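Local coordinates for protein endo-1,3-beta-glucanase (Streptomyces sioyaensis, PDB 3DGT) that hydrolyses internal linkages of 1,3-beta-glucans, the chain described being the glycoside hydrolase family 16 catalytic domain of a longer protein, at residues S24-T27 against A28-Q31; G43-G46 against T47-E51; T87-T90 against D91-P94. All blocks are in the same frame, centred on the assembly; numbering follows the deposited sequence.

Contact 1 of 3, residues S24-T27 against A28-Q31; sequences SVNT and ANWQ
Asn26 meets Ala28 with its side-chain carbonyl, and Asn29 and Trp30 with its backbone carbonyl. The side-chain amide stands out from the turn with CG opposite the backbone N (chi1 -172°), which brings OD1 back to the chain ahead, where it accepts from Ala28 N at 3.0 Å. That N-H comes from above the amide plane and does not lie along a lone pair. OD1 also rests on the methyl CB of Ala28. The backbone O of Asn26 takes Asn29 N at 3.0 Å, closing a beta turn through Thr27 and Ala28, and a second, weak bond from Trp30 N, so two amides converge on one oxygen.

The two asparagine amides are tilted 37° to each other, and their nitrogens lie 3.8 Å apart, ND2 of Asn26 to ND2 of Asn29. Both are donors and do not bond to each other; ND2 of Asn29 turns instead to Asp15, whose OD2 also takes NE1 of Trp30. One carboxylate oxygen thereby helps to fix the end of Asn29 and the rotation of the indole.

Asn26 O lies at the ring edge of Trp30, 3.4 Å from CD1. Val25 crosses the indole at about a right angle, its CG2 touching CD1 at 3.7 Å, while Phe17 packs on the same tryptophan. Thr27 CA points its hydrogen at Trp30 O (3.2 Å), a C-H...O contact, and CB and CG2 of Thr27 lean on that oxygen.

The OD1 bond to the amide two residues on makes an Asx turn, here superposed on a beta turn that leads the chain into strand 30-32 of the family 16 beta-sandwich.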
ATOM      1  N   SER A  24      -2.166 -20.889   0.853  1.00 16.07           N
ATOM      2  CA  SER A  24      -2.695 -19.793   0.081  1.00 16.38           C
ATOM      3  C   SER A  24      -3.463 -18.779   0.932  1.00 16.57           C
ATOM      4  O   SER A  24      -4.000 -19.119   1.980  1.00 17.07           O
ATOM      5  CB  SER A  24      -3.560 -20.335  -1.070  1.00 16.86           C
ATOM      6  OG  SER A  24      -4.755 -20.963  -0.603  1.00 16.49           O
ATOM      7  N   VAL A  25      -3.510 -17.535   0.455  1.00 15.78           N
ATOM      8  CA  VAL A  25      -4.246 -16.441   1.105  1.00 15.89           C
ATOM      9  C   VAL A  25      -5.776 -16.664   1.062  1.00 15.42           C
ATOM     10  O   VAL A  25      -6.278 -17.377   0.192  1.00 15.40           O
ATOM     11  CB  VAL A  25      -3.832 -15.077   0.469  1.00 16.95           C
ATOM     12  CG1 VAL A  25      -4.435 -14.887  -0.929  1.00 16.99           C
ATOM     13  CG2 VAL A  25      -4.172 -13.914   1.361  1.00 18.02           C
ATOM     14  N   ASN A  26      -6.499 -16.070   2.015  1.00 14.42           N
ATOM     15  CA  ASN A  26      -7.963 -16.169   2.065  1.00 14.30           C
ATOM     16  C   ASN A  26      -8.601 -15.324   0.977  1.00 13.67           C
ATOM     17  O   ASN A  26      -8.698 -14.097   1.096  1.00 13.84           O
ATOM     18  CB  ASN A  26      -8.491 -15.735   3.444  1.00 14.79           C
ATOM     19  CG  ASN A  26      -9.988 -16.005   3.629  1.00 16.83           C
ATOM     20  OD1 ASN A  26     -10.700 -16.390   2.696  1.00 18.73           O
ATOM     21  ND2 ASN A  26     -10.466 -15.812   4.853  1.00 19.15           N
ATOM     22  N   THR A  27      -9.056 -15.993  -0.076  1.00 13.24           N
ATOM     23  CA  THR A  27      -9.641 -15.301  -1.221  1.00 13.54           C
ATOM     24  C   THR A  27     -11.086 -14.837  -0.983  1.00 13.65           C
ATOM     25  O   THR A  27     -11.673 -14.178  -1.850  1.00 13.73           O
ATOM     26  CB  THR A  27      -9.533 -16.129  -2.516  1.00 13.82           C
ATOM     27  OG1 THR A  27      -9.949 -17.474  -2.262  1.00 14.63           O
ATOM     28  CG2 THR A  27      -8.090 -16.142  -3.027  1.00 13.98           C
ATOM     29  N   ALA A  28     -11.659 -15.125   0.186  1.00 13.38           N
ATOM     30  CA  ALA A  28     -12.887 -14.417   0.558  1.00 13.46           C
ATOM     31  C   ALA A  28     -12.569 -12.942   0.817  1.00 13.20           C
ATOM     32  O   ALA A  28     -13.435 -12.083   0.638  1.00 14.02           O
ATOM     33  CB  ALA A  28     -13.546 -15.035   1.771  1.00 13.33           C
ATOM     34  N   ASN A  29     -11.324 -12.664   1.222  1.00 12.99           N
ATOM     35  CA  ASN A  29     -10.893 -11.310   1.561  1.00 13.03           C
ATOM     36  C   ASN A  29     -10.071 -10.632   0.483  1.00 12.31           C
ATOM     37  O   ASN A  29     -10.041  -9.406   0.418  1.00 13.21           O
ATOM     38  CB  ASN A  29     -10.041 -11.332   2.829  1.00 12.88           C
ATOM     39  CG  ASN A  29     -10.835 -11.630   4.075  1.00 13.51           C
ATOM     40  OD1 ASN A  29     -12.053 -11.460   4.123  1.00 13.06           O
ATOM     41  ND2 ASN A  29     -10.135 -12.061   5.108  1.00 13.53           N
ATOM     42  N   TRP A  30      -9.376 -11.425  -0.336  1.00 12.15           N
ATOM     43  CA  TRP A  30      -8.379 -10.908  -1.276  1.00 11.71           C
ATOM     44  C   TRP A  30      -8.573 -11.444  -2.677  1.00 11.78           C
ATOM     45  O   TRP A  30      -8.934 -12.604  -2.864  1.00 12.61           O
ATOM     46  CB  TRP A  30      -6.967 -11.272  -0.802  1.00 11.58           C
ATOM     47  CG  TRP A  30      -6.667 -10.719   0.544  1.00 11.14           C
ATOM     48  CD1 TRP A  30      -6.800 -11.363   1.734  1.00 11.59           C
ATOM     49  CD2 TRP A  30      -6.222  -9.395   0.847  1.00 11.32           C
ATOM     50  NE1 TRP A  30      -6.470 -10.520   2.771  1.00 12.27           N
ATOM     51  CE2 TRP A  30      -6.106  -9.304   2.253  1.00 10.94           C
ATOM     52  CE3 TRP A  30      -5.904  -8.275   0.069  1.00 11.60           C
ATOM     53  CZ2 TRP A  30      -5.676  -8.134   2.894  1.00 11.84           C
ATOM     54  CZ3 TRP A  30      -5.476  -7.106   0.712  1.00 11.81           C
ATOM     55  CH2 TRP A  30      -5.371  -7.048   2.106  1.00 11.66           C
ATOM     56  N   GLN A  31      -8.318 -10.583  -3.652  1.00 12.42           N
ATOM     57  CA  GLN A  31      -8.215 -11.000  -5.045  1.00 12.54           C
ATOM     58  C   GLN A  31      -6.828 -10.724  -5.601  1.00 12.70           C
ATOM     59  O   GLN A  31      -6.160  -9.777  -5.192  1.00 12.93           O
ATOM     60  CB  GLN A  31      -9.300 -10.363  -5.913  1.00 12.98           C
ATOM     61  CG  GLN A  31      -9.438  -8.860  -5.797  1.00 14.87           C
ATOM     62  CD  GLN A  31     -10.736  -8.387  -6.419  1.00 16.66           C
ATOM     63  OE1 GLN A  31     -11.829  -8.778  -5.993  1.00 19.34           O
ATOM     64  NE2 GLN A  31     -10.622  -7.573  -7.449  1.00 16.70           N
TER

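Contact 2 of 3, residues G43-G46 against T47-E51; sequences GNWG and TGEVE
An ST turn at Thr47 follows directly on a type I' beta turn in which Asn44 O receives Thr47 N at 3.1 Å, in a nearly straight bond whose donor stands above the carbonyl plane; a longer, weak bond from Gly48 N reaches the same oxygen. Asn44, Trp45 and Gly46 all have positive phi, so the chain coils here in the left-handed sense. Water 1 adds a clasp, donating to Gly43 O and weakly accepting from Gly48 N.

The Thr47 hydroxyl lies between its own N and carbonyl carbon (chi1 65°), a position from which OG1 both accepts from Glu49 N at 3.1 Å and donates to Glu49 OE1 at 2.6 Å, using the anti lone pair of the carboxylate. CG2 of Thr47 meanwhile packs on Trp45 O. With an alanine here, Glu49 N and OE1 would probably lose their common partner, the Glu49 carboxylate would be freer to turn, and the methyl contact with Trp45 O would go.

This loop joins strands 30-32 and 52-53 of the jelly-roll sandwich common to family 16, and Trp45 points from it toward Glu49 and Glu51. Its CB touches Glu49 CD at 3.6 Å, and its ring atom CD1 lies 3.5 Å from OE2 of Glu49 and equally far from OE2 of Glu51. The Glu51 carboxylate is tilted only 20° from the indole plane, that of Glu49 by 44°. Trp45 NE1 is bonded to Gly35 O, and Tyr38 meets the indole edge-to-face. Glu51 OE1 accepts from Met244 N, and the Glu51 side chain touches Trp80 and Ser82 of strand 80-87.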
ATOM      1  N   GLY A  43      -0.202  -0.127 -19.202  1.00 13.31           N
ATOM      2  CA  GLY A  43       0.903  -1.064 -19.317  1.00 12.78           C
ATOM      3  C   GLY A  43       1.836  -1.012 -18.123  1.00 12.82           C
ATOM      4  O   GLY A  43       2.060   0.044 -17.530  1.00 12.39           O
ATOM      5  N   ASN A  44       2.379  -2.170 -17.773  1.00 12.60           N
ATOM      6  CA  ASN A  44       3.341  -2.293 -16.674  1.00 12.69           C
ATOM      7  C   ASN A  44       2.911  -1.585 -15.396  1.00 12.58           C
ATOM      8  O   ASN A  44       3.694  -0.886 -14.746  1.00 12.25           O
ATOM      9  CB  ASN A  44       4.739  -1.908 -17.154  1.00 13.00           C
ATOM     10  CG  ASN A  44       5.203  -2.807 -18.271  1.00 15.15           C
ATOM     11  OD1 ASN A  44       5.531  -3.978 -18.047  1.00 20.95           O
ATOM     12  ND2 ASN A  44       5.148  -2.306 -19.488  1.00 10.79           N
ATOM     13  N   TRP A  45       1.642  -1.797 -15.055  1.00 11.97           N
ATOM     14  CA  TRP A  45       1.043  -1.287 -13.813  1.00 11.88           C
ATOM     15  C   TRP A  45       1.168   0.224 -13.679  1.00 12.04           C
ATOM     16  O   TRP A  45       1.098   0.779 -12.580  1.00 12.09           O
ATOM     17  CB  TRP A  45       1.609  -2.023 -12.586  1.00 11.99           C
ATOM     18  CG  TRP A  45       1.290  -3.494 -12.646  1.00 11.55           C
ATOM     19  CD1 TRP A  45       2.152  -4.510 -12.937  1.00 12.12           C
ATOM     20  CD2 TRP A  45       0.002  -4.094 -12.449  1.00 12.20           C
ATOM     21  NE1 TRP A  45       1.482  -5.713 -12.933  1.00 11.38           N
ATOM     22  CE2 TRP A  45       0.161  -5.488 -12.640  1.00 10.67           C
ATOM     23  CE3 TRP A  45      -1.268  -3.589 -12.131  1.00 12.55           C
ATOM     24  CZ2 TRP A  45      -0.899  -6.389 -12.497  1.00 11.62           C
ATOM     25  CZ3 TRP A  45      -2.329  -4.479 -12.012  1.00 11.70           C
ATOM     26  CH2 TRP A  45      -2.136  -5.871 -12.204  1.00 11.39           C
ATOM     27  N   GLY A  46       1.348   0.888 -14.819  1.00 11.85           N
ATOM     28  CA  GLY A  46       1.452   2.341 -14.871  1.00 12.11           C
ATOM     29  C   GLY A  46       2.749   2.956 -14.400  1.00 12.43           C
ATOM     30  O   GLY A  46       2.869   4.184 -14.383  1.00 12.85           O
ATOM     31  N   THR A  47       3.733   2.135 -14.029  1.00 12.25           N
ATOM     32  CA  THR A  47       4.947   2.643 -13.373  1.00 12.65           C
ATOM     33  C   THR A  47       6.247   2.297 -14.088  1.00 12.92           C
ATOM     34  O   THR A  47       7.319   2.723 -13.661  1.00 13.40           O
ATOM     35  CB  THR A  47       5.118   2.031 -11.982  1.00 12.40           C
ATOM     36  OG1 THR A  47       5.330   0.625 -12.137  1.00 13.18           O
ATOM     37  CG2 THR A  47       3.907   2.268 -11.107  1.00 12.31           C
ATOM     38  N   GLY A  48       6.160   1.468 -15.125  1.00 12.62           N
ATOM     39  CA  GLY A  48       7.361   0.939 -15.780  1.00 12.71           C
ATOM     40  C   GLY A  48       8.010  -0.227 -15.053  1.00 12.61           C
ATOM     41  O   GLY A  48       9.067  -0.714 -15.481  1.00 13.29           O
ATOM     42  N   GLU A  49       7.397  -0.691 -13.964  1.00 12.43           N
ATOM     43  CA  GLU A  49       7.932  -1.840 -13.237  1.00 12.34           C
ATOM     44  C   GLU A  49       7.994  -3.071 -14.138  1.00 12.01           C
ATOM     45  O   GLU A  49       7.208  -3.208 -15.089  1.00 12.63           O
ATOM     46  CB  GLU A  49       7.119  -2.130 -11.976  1.00 12.34           C
ATOM     47  CG  GLU A  49       5.679  -2.552 -12.215  1.00 11.78           C
ATOM     48  CD  GLU A  49       4.837  -2.400 -10.969  1.00 11.85           C
ATOM     49  OE1 GLU A  49       4.664  -1.255 -10.519  1.00 12.51           O
ATOM     50  OE2 GLU A  49       4.348  -3.423 -10.431  1.00 11.35           O
ATOM     51  N   VAL A  50       8.940  -3.961 -13.843  1.00 12.20           N
ATOM     52  CA  VAL A  50       9.305  -5.012 -14.801  1.00 11.99           C
ATOM     53  C   VAL A  50       8.797  -6.428 -14.496  1.00 12.15           C
ATOM     54  O   VAL A  50       8.945  -7.332 -15.313  1.00 13.14           O
ATOM     55  CB  VAL A  50      10.834  -5.071 -15.039  1.00 11.81           C
ATOM     56  CG1 VAL A  50      11.362  -3.712 -15.521  1.00 12.50           C
ATOM     57  CG2 VAL A  50      11.567  -5.531 -13.780  1.00 12.75           C
ATOM     58  N   GLU A  51       8.198  -6.628 -13.330  1.00 11.66           N
ATOM     59  CA  GLU A  51       7.751  -7.961 -12.956  1.00 11.95           C
ATOM     60  C   GLU A  51       6.411  -8.290 -13.591  1.00 12.30           C
ATOM     61  O   GLU A  51       5.655  -7.392 -13.985  1.00 13.08           O
ATOM     62  CB  GLU A  51       7.634  -8.081 -11.429  1.00 11.97           C
ATOM     63  CG  GLU A  51       6.287  -7.612 -10.848  1.00 10.98           C
ATOM     64  CD  GLU A  51       6.043  -6.119 -10.975  1.00 11.66           C
ATOM     65  OE1 GLU A  51       7.018  -5.336 -10.911  1.00 10.92           O
ATOM     66  OE2 GLU A  51       4.857  -5.730 -11.115  1.00 12.87           O
TER
HETATM   67  O   HOH W   1       4.246   1.748 -17.263  1.00 12.94           O

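Contact 3 of 3, residues T87-T90 against D91-P94; sequences TTRT and DFQP
The loop that leaves strand 80-87 is braced by a side-on salt bridge between Arg89 and Asp91. Arg89 NE reaches Asp91 OD1 at 2.9 Å and NH2 reaches OD2 at 2.8 Å, both nearly straight and each on a syn lone pair. Guanidinium and carboxylate are almost coplanar, 9° apart, so the paired bonds hold the two groups in nearly one plane; a bend at chi3 (68°) turns the arginine end back to the acid.

Phe92 comes over one guanidinium face, its CE1 3.5 Å from Arg89 CZ, with the ring inclined 49° to that plane rather than stacked on it. CE2, on the other side of CZ in the Phe92 ring, lies 3.8 Å from Thr87 OG1, which approaches at the ring edge. That hydroxyl donates to Arg89 O at 2.7 Å, in the carbonyl plane, and itself accepts from Val238 N. Water 2 links Thr90 N to Asp91 OD1, giving this oxygen a second donor.

Arg89 NH1 bonds to Val12 O of strand 9-15, and Phe92 lies against Val12 and Val238, so the loop is tied to strand 9-15 and packs on strand 236-244 as well.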
ATOM      1  N   THR A  87      -8.135  -6.098  -1.644  1.00 11.50           N
ATOM      2  CA  THR A  87      -9.318  -6.563  -0.931  1.00 11.61           C
ATOM      3  C   THR A  87     -10.457  -6.772  -1.918  1.00 12.25           C
ATOM      4  O   THR A  87     -10.637  -6.003  -2.872  1.00 12.49           O
ATOM      5  CB  THR A  87      -9.755  -5.600   0.196  1.00 11.21           C
ATOM      6  OG1 THR A  87      -9.881  -4.267  -0.319  1.00 11.30           O
ATOM      7  CG2 THR A  87      -8.745  -5.630   1.344  1.00 11.71           C
ATOM      8  N   THR A  88     -11.222  -7.835  -1.698  1.00 12.87           N
ATOM      9  CA  THR A  88     -12.470  -8.010  -2.427  1.00 13.66           C
ATOM     10  C   THR A  88     -13.395  -6.828  -2.133  1.00 13.02           C
ATOM     11  O   THR A  88     -14.099  -6.354  -3.023  1.00 13.63           O
ATOM     12  CB  THR A  88     -13.153  -9.317  -2.031  1.00 14.29           C
ATOM     13  OG1 THR A  88     -13.203  -9.401  -0.612  1.00 17.40           O
ATOM     14  CG2 THR A  88     -12.353 -10.503  -2.538  1.00 14.98           C
ATOM     15  N   ARG A  89     -13.375  -6.358  -0.883  1.00 12.64           N
ATOM     16  CA  ARG A  89     -14.185  -5.218  -0.467  1.00 12.46           C
ATOM     17  C   ARG A  89     -13.651  -3.891  -1.005  1.00 12.62           C
ATOM     18  O   ARG A  89     -12.443  -3.648  -1.057  1.00 12.85           O
ATOM     19  CB  ARG A  89     -14.262  -5.188   1.054  1.00 12.42           C
ATOM     20  CG  ARG A  89     -15.115  -6.294   1.641  1.00 11.71           C
ATOM     21  CD  ARG A  89     -15.085  -6.274   3.157  1.00 12.75           C
ATOM     22  NE  ARG A  89     -15.750  -5.085   3.689  1.00 12.38           N
ATOM     23  CZ  ARG A  89     -15.835  -4.806   4.988  1.00 13.06           C
ATOM     24  NH1 ARG A  89     -15.303  -5.627   5.897  1.00 13.32           N
ATOM     25  NH2 ARG A  89     -16.468  -3.707   5.378  1.00 13.06           N
ATOM     26  N   THR A  90     -14.591  -3.031  -1.383  1.00 12.58           N
ATOM     27  CA  THR A  90     -14.299  -1.701  -1.895  1.00 13.02           C
ATOM     28  C   THR A  90     -15.032  -0.630  -1.097  1.00 13.13           C
ATOM     29  O   THR A  90     -15.050   0.527  -1.503  1.00 13.90           O
ATOM     30  CB  THR A  90     -14.737  -1.543  -3.366  1.00 12.93           C
ATOM     31  OG1 THR A  90     -16.150  -1.770  -3.481  1.00 15.18           O
ATOM     32  CG2 THR A  90     -14.001  -2.512  -4.262  1.00 13.46           C
ATOM     33  N   ASP A  91     -15.608  -1.010   0.037  1.00 12.85           N
ATOM     34  CA  ASP A  91     -16.596  -0.156   0.712  1.00 13.11           C
ATOM     35  C   ASP A  91     -16.047   0.749   1.813  1.00 13.46           C
ATOM     36  O   ASP A  91     -16.786   1.572   2.341  1.00 14.61           O
ATOM     37  CB  ASP A  91     -17.730  -1.009   1.279  1.00 13.69           C
ATOM     38  CG  ASP A  91     -17.237  -2.050   2.252  1.00 13.72           C
ATOM     39  OD1 ASP A  91     -16.836  -3.139   1.784  1.00 13.64           O
ATOM     40  OD2 ASP A  91     -17.257  -1.788   3.478  1.00 16.00           O
ATOM     41  N   PHE A  92     -14.767   0.594   2.161  1.00 12.80           N
ATOM     42  CA  PHE A  92     -14.171   1.283   3.311  1.00 12.64           C
ATOM     43  C   PHE A  92     -14.257   2.800   3.191  1.00 12.67           C
ATOM     44  O   PHE A  92     -13.658   3.387   2.298  1.00 12.56           O
ATOM     45  CB  PHE A  92     -12.708   0.871   3.486  1.00 12.09           C
ATOM     46  CG  PHE A  92     -12.494  -0.630   3.566  1.00 12.08           C
ATOM     47  CD1 PHE A  92     -13.196  -1.403   4.480  1.00 12.23           C
ATOM     48  CD2 PHE A  92     -11.576  -1.259   2.731  1.00 12.57           C
ATOM     49  CE1 PHE A  92     -12.989  -2.784   4.560  1.00 12.76           C
ATOM     50  CE2 PHE A  92     -11.359  -2.641   2.802  1.00 13.59           C
ATOM     51  CZ  PHE A  92     -12.074  -3.402   3.711  1.00 13.31           C
ATOM     52  N   GLN A  93     -15.018   3.404   4.104  1.00 12.66           N
ATOM     53  CA  GLN A  93     -15.281   4.842   4.146  1.00 13.55           C
ATOM     54  C   GLN A  93     -16.038   5.133   5.432  1.00 13.89           C
ATOM     55  O   GLN A  93     -17.100   4.551   5.659  1.00 14.91           O
ATOM     56  CB  GLN A  93     -16.145   5.274   2.951  1.00 13.43           C
ATOM     57  CG  GLN A  93     -16.504   6.766   2.947  1.00 13.39           C
ATOM     58  CD  GLN A  93     -17.505   7.145   1.875  1.00 14.02           C
ATOM     59  OE1 GLN A  93     -18.118   6.287   1.249  1.00 16.23           O
ATOM     60  NE2 GLN A  93     -17.687   8.441   1.678  1.00 14.17           N
ATOM     61  N   PRO A  94     -15.519   6.051   6.266  1.00 14.21           N
ATOM     62  CA  PRO A  94     -16.256   6.389   7.476  1.00 14.30           C
ATOM     63  C   PRO A  94     -17.444   7.265   7.124  1.00 14.22           C
ATOM     64  O   PRO A  94     -17.392   7.983   6.129  1.00 14.00           O
ATOM     65  CB  PRO A  94     -15.253   7.208   8.282  1.00 14.81           C
ATOM     66  CG  PRO A  94     -14.354   7.832   7.270  1.00 14.76           C
ATOM     67  CD  PRO A  94     -14.285   6.839   6.120  1.00 14.29           C
TER
HETATM   68  O   HOH W   2     -17.211  -3.969  -0.776  1.00 14.89           O

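Overall arrangement
Contacts 1 and 3 are neighbours in space, their centres 15 Å apart, because the chain entering strand 30-32 pairs with the end of strand 80-87. Asn29 O lies 2.9 Å from Thr88 N and Ala28 O 3.0 Å from Thr88 OG1, both probable hydrogen bonds, while Trp30 CE3 packs on Thr87 N. Contact 2 stands apart in the next connection after strand 30-32, about 24 Å from contact 1 and 25 Å from contact 3 between centres, and touches neither. Contact 1 lies nearest the magnesium ion held by Asp16, Gly66 and Asp269: the side chain of Trp30 is about 10 Å from the metal.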